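Local coordinates for uncharacterized protein YhfS (PDB 4J8L) that is of unknown function but carries pyridoxal 5'-phosphate covalently attached to a lysine, and may be a cysteine synthase-like enzyme, at residues Pro5-Lys17 against Asp171-Cys183. Residues are numbered along the deposited sequence; the frame is centred on the assembly and turned at random.
With ACY (acetic acid), chain E.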
# COMPACT_ATOMS: atom_id res chain seq x y z
N PRO A 5 7.52 10.05 -7.30
CA PRO A 5 7.18 8.67 -6.94
C PRO A 5 8.13 8.07 -5.92
O PRO A 5 9.27 8.52 -5.77
CB PRO A 5 7.28 7.92 -8.28
CG PRO A 5 8.09 8.79 -9.17
CD PRO A 5 7.87 10.20 -8.72
N LEU A 6 7.65 7.06 -5.20
CA LEU A 6 8.48 6.33 -4.25
C LEU A 6 9.59 5.62 -5.01
O LEU A 6 9.45 5.33 -6.20
CB LEU A 6 7.64 5.31 -3.49
CG LEU A 6 6.46 5.91 -2.73
CD1 LEU A 6 5.73 4.81 -1.96
CD2 LEU A 6 6.94 7.00 -1.78
N GLN A 7 10.69 5.35 -4.32
CA GLN A 7 11.86 4.73 -4.92
C GLN A 7 11.73 3.20 -4.95
O GLN A 7 11.71 2.56 -3.90
CB GLN A 7 13.11 5.13 -4.13
CG GLN A 7 14.41 4.52 -4.65
CD GLN A 7 14.80 5.04 -6.02
OE1 GLN A 7 15.02 4.26 -6.95
NE2 GLN A 7 14.91 6.36 -6.14
N SER A 8 11.64 2.63 -6.15
CA SER A 8 11.46 1.19 -6.31
C SER A 8 12.73 0.41 -5.96
O SER A 8 13.84 0.89 -6.15
CB SER A 8 11.09 0.86 -7.76
OG SER A 8 9.92 1.53 -8.18
N LEU A 9 12.54 -0.80 -5.46
CA LEU A 9 13.67 -1.70 -5.25
C LEU A 9 14.18 -2.24 -6.58
O LEU A 9 13.39 -2.50 -7.50
CB LEU A 9 13.27 -2.88 -4.35
CG LEU A 9 12.76 -2.51 -2.95
CD1 LEU A 9 12.38 -3.76 -2.17
CD2 LEU A 9 13.81 -1.71 -2.19
N THR A 10 15.49 -2.42 -6.67
CA THR A 10 16.05 -3.13 -7.81
C THR A 10 15.78 -4.63 -7.63
O THR A 10 15.37 -5.07 -6.55
CB THR A 10 17.57 -2.94 -7.90
OG1 THR A 10 18.19 -3.58 -6.78
CG2 THR A 10 17.93 -1.46 -7.93
N ILE A 11 16.03 -5.40 -8.67
CA ILE A 11 15.87 -6.85 -8.59
C ILE A 11 16.79 -7.44 -7.51
O ILE A 11 16.37 -8.32 -6.75
CB ILE A 11 16.11 -7.53 -9.97
CG1 ILE A 11 15.86 -9.03 -9.87
CG2 ILE A 11 17.51 -7.24 -10.51
CD1 ILE A 11 14.43 -9.35 -9.53
N ILE A 12 18.02 -6.94 -7.43
CA ILE A 12 18.96 -7.42 -6.41
C ILE A 12 18.45 -7.07 -5.01
O ILE A 12 18.46 -7.93 -4.13
CB ILE A 12 20.37 -6.84 -6.57
CG1 ILE A 12 20.95 -7.19 -7.95
CG2 ILE A 12 21.28 -7.36 -5.48
CD1 ILE A 12 20.87 -8.64 -8.27
N GLU A 13 18.02 -5.82 -4.80
CA GLU A 13 17.48 -5.43 -3.50
C GLU A 13 16.24 -6.26 -3.13
O GLU A 13 16.06 -6.65 -1.97
CB GLU A 13 17.16 -3.93 -3.46
CG GLU A 13 18.39 -3.04 -3.47
CD GLU A 13 18.08 -1.60 -3.79
OE1 GLU A 13 17.06 -1.34 -4.47
OE2 GLU A 13 18.85 -0.73 -3.35
N ALA A 14 15.40 -6.52 -4.12
CA ALA A 14 14.18 -7.29 -3.90
C ALA A 14 14.48 -8.73 -3.49
O ALA A 14 13.81 -9.26 -2.61
CB ALA A 14 13.29 -7.26 -5.16
N GLN A 15 15.48 -9.35 -4.12
CA GLN A 15 15.89 -10.70 -3.74
C GLN A 15 16.30 -10.73 -2.28
O GLN A 15 15.99 -11.66 -1.55
CB GLN A 15 17.09 -11.17 -4.57
CG GLN A 15 16.83 -11.45 -6.02
CD GLN A 15 18.03 -12.13 -6.68
OE1 GLN A 15 17.87 -13.05 -7.47
NE2 GLN A 15 19.23 -11.67 -6.35
N GLN A 16 17.04 -9.70 -1.87
CA GLN A 16 17.53 -9.66 -0.49
C GLN A 16 16.37 -9.56 0.50
O GLN A 16 16.42 -10.17 1.57
CB GLN A 16 18.53 -8.52 -0.30
CG GLN A 16 19.84 -8.76 -1.04
CD GLN A 16 20.53 -10.04 -0.61
OE1 GLN A 16 20.59 -10.36 0.58
NE2 GLN A 16 21.07 -10.79 -1.57
N LYS A 17 15.32 -8.83 0.14
CA LYS A 17 14.14 -8.76 1.00
C LYS A 17 13.42 -10.10 1.04
O LYS A 17 12.95 -10.52 2.11
CB LYS A 17 13.17 -7.66 0.54
CG LYS A 17 13.61 -6.28 0.96
CD LYS A 17 12.43 -5.33 1.10
CE LYS A 17 12.91 -3.97 1.53
NZ LYS A 17 13.50 -3.95 2.91
N ASP A 171 0.70 2.01 4.76
CA ASP A 171 1.78 1.59 3.86
C ASP A 171 1.28 0.85 2.63
O ASP A 171 2.09 0.26 1.90
CB ASP A 171 2.79 0.71 4.62
CG ASP A 171 3.55 1.47 5.69
OD1 ASP A 171 4.48 2.22 5.34
OD2 ASP A 171 3.21 1.31 6.89
N ASN A 172 -0.03 0.86 2.40
CA ASN A 172 -0.58 0.15 1.24
C ASN A 172 0.06 0.55 -0.07
O ASN A 172 0.25 1.74 -0.33
CB ASN A 172 -2.10 0.33 1.16
CG ASN A 172 -2.80 -0.41 2.26
OD1 ASN A 172 -2.89 -1.64 2.22
ND2 ASN A 172 -3.28 0.32 3.27
N TYR A 173 0.39 -0.47 -0.86
CA TYR A 173 1.02 -0.32 -2.18
C TYR A 173 2.50 0.07 -2.10
O TYR A 173 3.14 0.29 -3.12
CB TYR A 173 0.27 0.68 -3.06
CG TYR A 173 -1.09 0.27 -3.56
CD1 TYR A 173 -1.34 -1.01 -4.04
CD2 TYR A 173 -2.13 1.20 -3.61
CE1 TYR A 173 -2.60 -1.36 -4.53
CE2 TYR A 173 -3.37 0.86 -4.08
CZ TYR A 173 -3.61 -0.42 -4.55
OH TYR A 173 -4.86 -0.73 -5.04
N ALA A 174 3.03 0.18 -0.89
CA ALA A 174 4.45 0.44 -0.73
C ALA A 174 5.21 -0.77 -0.17
O ALA A 174 6.43 -0.88 -0.34
CB ALA A 174 4.67 1.66 0.18
N VAL A 175 4.50 -1.66 0.52
CA VAL A 175 5.16 -2.76 1.22
C VAL A 175 5.86 -3.69 0.23
O VAL A 175 5.27 -4.05 -0.80
CB VAL A 175 4.16 -3.56 2.08
CG1 VAL A 175 4.86 -4.73 2.78
CG2 VAL A 175 3.52 -2.64 3.12
N MSE A 176 7.10 -4.05 0.55
CA MSE A 176 7.94 -4.89 -0.33
C MSE A 176 8.32 -4.24 -1.65
O MSE A 176 8.88 -4.90 -2.53
CB MSE A 176 7.29 -6.25 -0.60
CG MSE A 176 7.23 -7.17 0.60
SE MSE A 176 9.01 -7.37 1.43
CE MSE A 176 8.80 -9.16 2.18
N LYS A 177 8.03 -2.95 -1.79
CA LYS A 177 8.35 -2.23 -3.02
C LYS A 177 9.36 -1.11 -2.78
O LYS A 177 9.93 -0.56 -3.72
CB LYS A 177 7.08 -1.65 -3.63
CG LYS A 177 6.11 -2.71 -4.15
CD LYS A 177 5.27 -2.10 -5.25
CE LYS A 177 3.81 -2.14 -4.93
NZ LYS A 177 3.06 -1.21 -5.81
N VAL A 178 9.55 -0.75 -1.51
CA VAL A 178 10.53 0.25 -1.10
C VAL A 178 11.42 -0.29 0.02
O VAL A 178 11.14 -1.35 0.59
CB VAL A 178 9.86 1.56 -0.61
CG1 VAL A 178 8.95 2.14 -1.70
CG2 VAL A 178 9.07 1.32 0.67
N ALA A 179 12.49 0.44 0.32
CA ALA A 179 13.46 -0.06 1.29
C ALA A 179 12.90 -0.19 2.71
O ALA A 179 13.19 -1.17 3.41
CB ALA A 179 14.70 0.83 1.29
N ARG A 180 12.12 0.80 3.15
CA ARG A 180 11.62 0.83 4.52
C ARG A 180 10.16 1.25 4.60
O ARG A 180 9.80 2.32 4.12
CB ARG A 180 12.47 1.79 5.37
CG ARG A 180 13.92 1.35 5.56
CD ARG A 180 14.61 2.15 6.68
NE ARG A 180 14.75 3.57 6.35
CZ ARG A 180 15.10 4.52 7.21
NH1 ARG A 180 15.33 4.21 8.48
NH2 ARG A 180 15.20 5.77 6.81
N ILE A 181 9.32 0.42 5.21
CA ILE A 181 7.96 0.83 5.53
C ILE A 181 7.95 1.61 6.85
O ILE A 181 8.98 1.71 7.51
CB ILE A 181 6.96 -0.34 5.55
CG1 ILE A 181 7.28 -1.35 6.65
CG2 ILE A 181 6.98 -1.08 4.21
CD1 ILE A 181 6.17 -2.38 6.85
N GLY A 182 6.80 2.15 7.22
CA GLY A 182 6.71 3.08 8.35
C GLY A 182 7.38 2.60 9.63
O GLY A 182 8.18 3.32 10.23
N CYS A 183 7.06 1.38 10.06
CA CYS A 183 7.61 0.86 11.32
C CYS A 183 9.12 0.63 11.25
O CYS A 183 9.76 0.40 12.28
CB CYS A 183 6.90 -0.42 11.76
SG CYS A 183 7.11 -1.82 10.64
C ACY E . 7.04 1.08 -6.38
O ACY E . 5.79 0.97 -6.27
OXT ACY E . 7.70 0.56 -7.32
CH3 ACY E . 7.77 1.85 -5.32
O HOH W 1 13.30 2.28 -1.76
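L9 lies flat against one face of the V178-A179 peptide plane: its CD2 sits 3.6 Å from V178 C, with CD1 farther along the same face toward V178 O. At the edges of that plane, K17 CE approaches V178 O and a water lies beside A179 N. The protein has the fold type I (aminotransferase) large domain, and the contact sets the N-terminal lead-in and first turns of helix 11-28 against the loop that links two parallel strands of its mixed sheet, 167-170 and 189-193. L9 N donates to K177 O (3.1 Å, 139° at the hydrogen), coming from above the carbonyl plane, 39° out of it; S8 CA adds a longer CH...O contact to the same oxygen. An acetate ion or acid, probably from the crystallisation liquor, lies beside S8 and K177. K177 CB and CD cover one of its faces, its methyl carbon points at L6 CB and V178 CG1, and its OXT accepts from S8 OG at 2.6 Å. K279 NZ is a second partner of S8 OG, while K177 NZ forms a salt bridge with E310. L6 reaches the loop with two atoms, CB against V178 CG1 and CD1 against A174 CB (4.0 Å). The following helix starts in a capping box: T10 OG1 accepts from E13 N, and T10 N in turn donates to E13 OE1. Four residues beyond E13, K17 lays its CD 4.0 Å from SE of selenomethionine M176. Its chain then bends at the last torsion (chi4 -66°), which turns the ammonium NZ to A179 O at 2.8 Å. The water bridges the segments, donating to Q7 O (2.7 Å) and accepting from A179 N (2.9 Å).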